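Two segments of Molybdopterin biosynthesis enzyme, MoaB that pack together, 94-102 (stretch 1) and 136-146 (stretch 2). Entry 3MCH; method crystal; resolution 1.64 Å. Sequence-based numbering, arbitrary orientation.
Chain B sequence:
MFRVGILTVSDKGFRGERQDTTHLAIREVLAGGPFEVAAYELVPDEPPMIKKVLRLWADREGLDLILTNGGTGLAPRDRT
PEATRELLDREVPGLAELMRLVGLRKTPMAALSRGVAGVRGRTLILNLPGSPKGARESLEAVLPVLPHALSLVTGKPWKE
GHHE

Stretch 1 94-102: GLAELMRLV
Stretch 2 136-146: RESLEAVLPVL

Two helical segments of one chain pack at an angle of 132° between their N-to-C directions, so they run closer to antiparallel than parallel. Their axes approach to 8.4 Å. Gly94 continues a helix that begins earlier in the chain and runs through Leu98, with phi/psi near -66/-37. A Schellman motif follows: Leu101 takes positive phi (57/36), Leu101 N bonds to Leu98 O at 2.9 Å, and Val102 N makes a weak bond to Glu97 O at 3.5 Å. Arg136 already lies within the second helix. Arg136 to Ala141 have phi/psi near -66/-39, with bonds such as Glu140 N to Arg136 O at 2.9 Å. The register is set by Met99 and Ser138, whose CA atoms lie 4.1 Å apart, and by Leu98 and Ala141, whose CA atoms lie 5.8 Å apart.

Arg136 (chi1 t) makes no contact. Glu137 (m, t) meets Leu101, with Leu101 CD2 3.6 Å from Glu137 O and Leu101 CD1 3.7 Å from Glu137 OE1. Leu101 (m, t) points its CA-to-CB bond sideways, but its end comes nearer. Ser138 is m, and Ser138 OG donates a hydrogen bond to Met99 O at 2.7 Å. This ties the second helix to the Met99 carbonyl. Met99 CB and Ser138 CB are 3.8 Å apart.

Leu139 (t, p) points away, and Glu140 reaches nothing across the contact. Ala141 points toward the first stretch. Ala141 CB lies 3.3 Å from Leu98 O and 3.7 Å from Leu101 CD2.

Val142 (m) meets three side chains with one methyl. Val142 CG1 is 3.6 Å from Leu98 CB, 3.8 Å from Met99 CG and 4.0 Å from Leu95 CD2. Leu95 and Leu98 are both m, t; Met99 is m, t, m.

Leu143 points away, and Pro144 makes no contact. Val145 (m, phi/psi -114/4) points toward stretch 1. Val145 CG2 lies 4.2 Å from both Leu95 CD2 and Leu98 CD1. Leu146 (t, p, phi/psi -65/-46) makes no contact.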

# COMPACT_ATOMS: atom_id res chain seq x y z
N GLY B 94 4.98 -3.40 2.35
CA GLY B 94 4.54 -4.29 3.40
C GLY B 94 4.94 -3.82 4.79
O GLY B 94 4.21 -4.03 5.76
N LEU B 95 6.11 -3.19 4.89
CA LEU B 95 6.57 -2.71 6.20
C LEU B 95 5.83 -1.43 6.58
O LEU B 95 5.56 -1.19 7.76
CB LEU B 95 8.08 -2.49 6.18
CG LEU B 95 8.90 -3.79 6.12
CD1 LEU B 95 10.40 -3.48 6.01
CD2 LEU B 95 8.61 -4.62 7.37
N ALA B 96 5.51 -0.61 5.58
CA ALA B 96 4.78 0.63 5.84
C ALA B 96 3.39 0.24 6.35
O ALA B 96 2.83 0.90 7.23
CB ALA B 96 4.67 1.45 4.55
N GLU B 97 2.83 -0.84 5.81
CA GLU B 97 1.52 -1.32 6.23
C GLU B 97 1.59 -1.85 7.66
O GLU B 97 0.70 -1.61 8.48
CB GLU B 97 1.04 -2.43 5.28
CG GLU B 97 0.91 -1.95 3.84
CD GLU B 97 0.79 -3.08 2.83
OE1 GLU B 97 1.12 -4.24 3.17
OE2 GLU B 97 0.38 -2.80 1.68
N LEU B 98 2.66 -2.57 7.98
CA LEU B 98 2.80 -3.10 9.33
C LEU B 98 2.88 -1.96 10.34
O LEU B 98 2.28 -2.04 11.42
CB LEU B 98 4.06 -3.98 9.45
CG LEU B 98 4.03 -5.33 8.73
CD1 LEU B 98 5.33 -6.06 9.00
CD2 LEU B 98 2.84 -6.15 9.20
N MET B 99 3.59 -0.89 9.99
CA MET B 99 3.73 0.24 10.90
C MET B 99 2.41 0.98 11.14
O MET B 99 2.27 1.70 12.12
CB MET B 99 4.81 1.21 10.40
CG MET B 99 6.21 0.62 10.48
SD MET B 99 7.54 1.80 10.11
CE MET B 99 7.32 1.98 8.34
N ARG B 100 1.45 0.79 10.24
CA ARG B 100 0.14 1.42 10.39
C ARG B 100 -0.79 0.48 11.16
O ARG B 100 -1.96 0.80 11.38
CB ARG B 100 -0.47 1.75 9.03
CG ARG B 100 0.05 3.04 8.42
CD ARG B 100 -0.77 3.45 7.20
NE ARG B 100 -0.39 2.73 5.98
CZ ARG B 100 0.67 3.03 5.24
NH1 ARG B 100 1.46 4.04 5.59
NH2 ARG B 100 0.93 2.35 4.14
N LEU B 101 -0.26 -0.67 11.56
CA LEU B 101 -1.01 -1.67 12.33
C LEU B 101 -2.29 -2.11 11.61
O LEU B 101 -3.31 -2.39 12.24
CB LEU B 101 -1.38 -1.10 13.70
CG LEU B 101 -0.26 -0.39 14.47
CD1 LEU B 101 -0.80 0.12 15.81
CD2 LEU B 101 0.91 -1.34 14.69
N VAL B 102 -2.22 -2.19 10.28
CA VAL B 102 -3.37 -2.56 9.46
C VAL B 102 -4.00 -3.90 9.81
O VAL B 102 -3.34 -4.94 9.83
CB VAL B 102 -3.00 -2.58 7.96
CG1 VAL B 102 -4.23 -2.88 7.12
CG2 VAL B 102 -2.40 -1.26 7.55
N ARG B 136 6.72 2.98 19.24
CA ARG B 136 6.80 1.68 19.88
C ARG B 136 5.91 0.63 19.23
O ARG B 136 6.37 -0.46 18.88
CB ARG B 136 6.43 1.81 21.36
CG ARG B 136 6.59 0.53 22.16
CD ARG B 136 6.10 0.71 23.60
NE ARG B 136 6.69 1.88 24.24
CZ ARG B 136 6.00 2.90 24.72
NH1 ARG B 136 4.67 2.91 24.63
NH2 ARG B 136 6.62 3.92 25.29
N GLU B 137 4.63 0.96 19.06
CA GLU B 137 3.70 0.02 18.46
C GLU B 137 4.05 -0.30 17.01
O GLU B 137 3.96 -1.46 16.59
CB GLU B 137 2.27 0.56 18.54
CG GLU B 137 1.79 0.79 19.96
CD GLU B 137 0.28 0.91 20.05
OE1 GLU B 137 -0.32 1.61 19.21
OE2 GLU B 137 -0.30 0.30 20.97
N SER B 138 4.44 0.71 16.25
CA SER B 138 4.80 0.49 14.86
C SER B 138 6.05 -0.38 14.74
O SER B 138 6.13 -1.24 13.87
CB SER B 138 5.04 1.83 14.15
OG SER B 138 3.85 2.59 14.09
N LEU B 139 7.03 -0.16 15.62
CA LEU B 139 8.26 -0.94 15.55
C LEU B 139 8.03 -2.37 16.03
O LEU B 139 8.60 -3.31 15.48
CB LEU B 139 9.37 -0.26 16.37
CG LEU B 139 10.76 -0.90 16.31
CD1 LEU B 139 11.26 -0.99 14.87
CD2 LEU B 139 11.73 -0.08 17.16
N GLU B 140 7.19 -2.55 17.05
CA GLU B 140 6.90 -3.89 17.54
C GLU B 140 6.17 -4.70 16.48
O GLU B 140 6.30 -5.92 16.41
CB GLU B 140 6.05 -3.83 18.81
CG GLU B 140 6.78 -3.20 19.99
CD GLU B 140 5.95 -3.19 21.25
OE1 GLU B 140 4.76 -2.82 21.18
OE2 GLU B 140 6.48 -3.55 22.32
N ALA B 141 5.41 -4.01 15.63
CA ALA B 141 4.67 -4.68 14.57
C ALA B 141 5.60 -5.26 13.50
O ALA B 141 5.31 -6.31 12.91
CB ALA B 141 3.67 -3.71 13.93
N VAL B 142 6.71 -4.58 13.25
CA VAL B 142 7.66 -5.05 12.24
C VAL B 142 8.77 -5.94 12.82
O VAL B 142 9.36 -6.73 12.10
CB VAL B 142 8.34 -3.86 11.50
CG1 VAL B 142 7.29 -3.00 10.81
CG2 VAL B 142 9.15 -3.03 12.46
N LEU B 143 9.02 -5.82 14.12
CA LEU B 143 10.08 -6.57 14.78
C LEU B 143 10.21 -8.06 14.42
O LEU B 143 11.32 -8.55 14.19
CB LEU B 143 9.96 -6.43 16.30
CG LEU B 143 11.09 -7.05 17.14
CD1 LEU B 143 12.41 -6.40 16.76
CD2 LEU B 143 10.80 -6.85 18.62
N PRO B 144 9.09 -8.80 14.37
CA PRO B 144 9.16 -10.22 14.04
C PRO B 144 9.83 -10.59 12.72
O PRO B 144 10.42 -11.67 12.60
CB PRO B 144 7.69 -10.65 14.07
CG PRO B 144 7.11 -9.77 15.12
CD PRO B 144 7.72 -8.42 14.76
N VAL B 145 9.75 -9.70 11.73
CA VAL B 145 10.34 -9.98 10.43
C VAL B 145 11.51 -9.05 10.10
O VAL B 145 12.07 -9.11 9.01
CB VAL B 145 9.29 -9.85 9.30
CG1 VAL B 145 8.14 -10.81 9.55
CG2 VAL B 145 8.77 -8.41 9.23
N LEU B 146 11.88 -8.20 11.05
CA LEU B 146 12.96 -7.25 10.83
C LEU B 146 14.32 -7.91 10.61
O LEU B 146 15.05 -7.54 9.69
CB LEU B 146 13.01 -6.25 11.99
CG LEU B 146 13.76 -4.94 11.75
CD1 LEU B 146 13.32 -4.32 10.43
CD2 LEU B 146 13.48 -3.99 12.89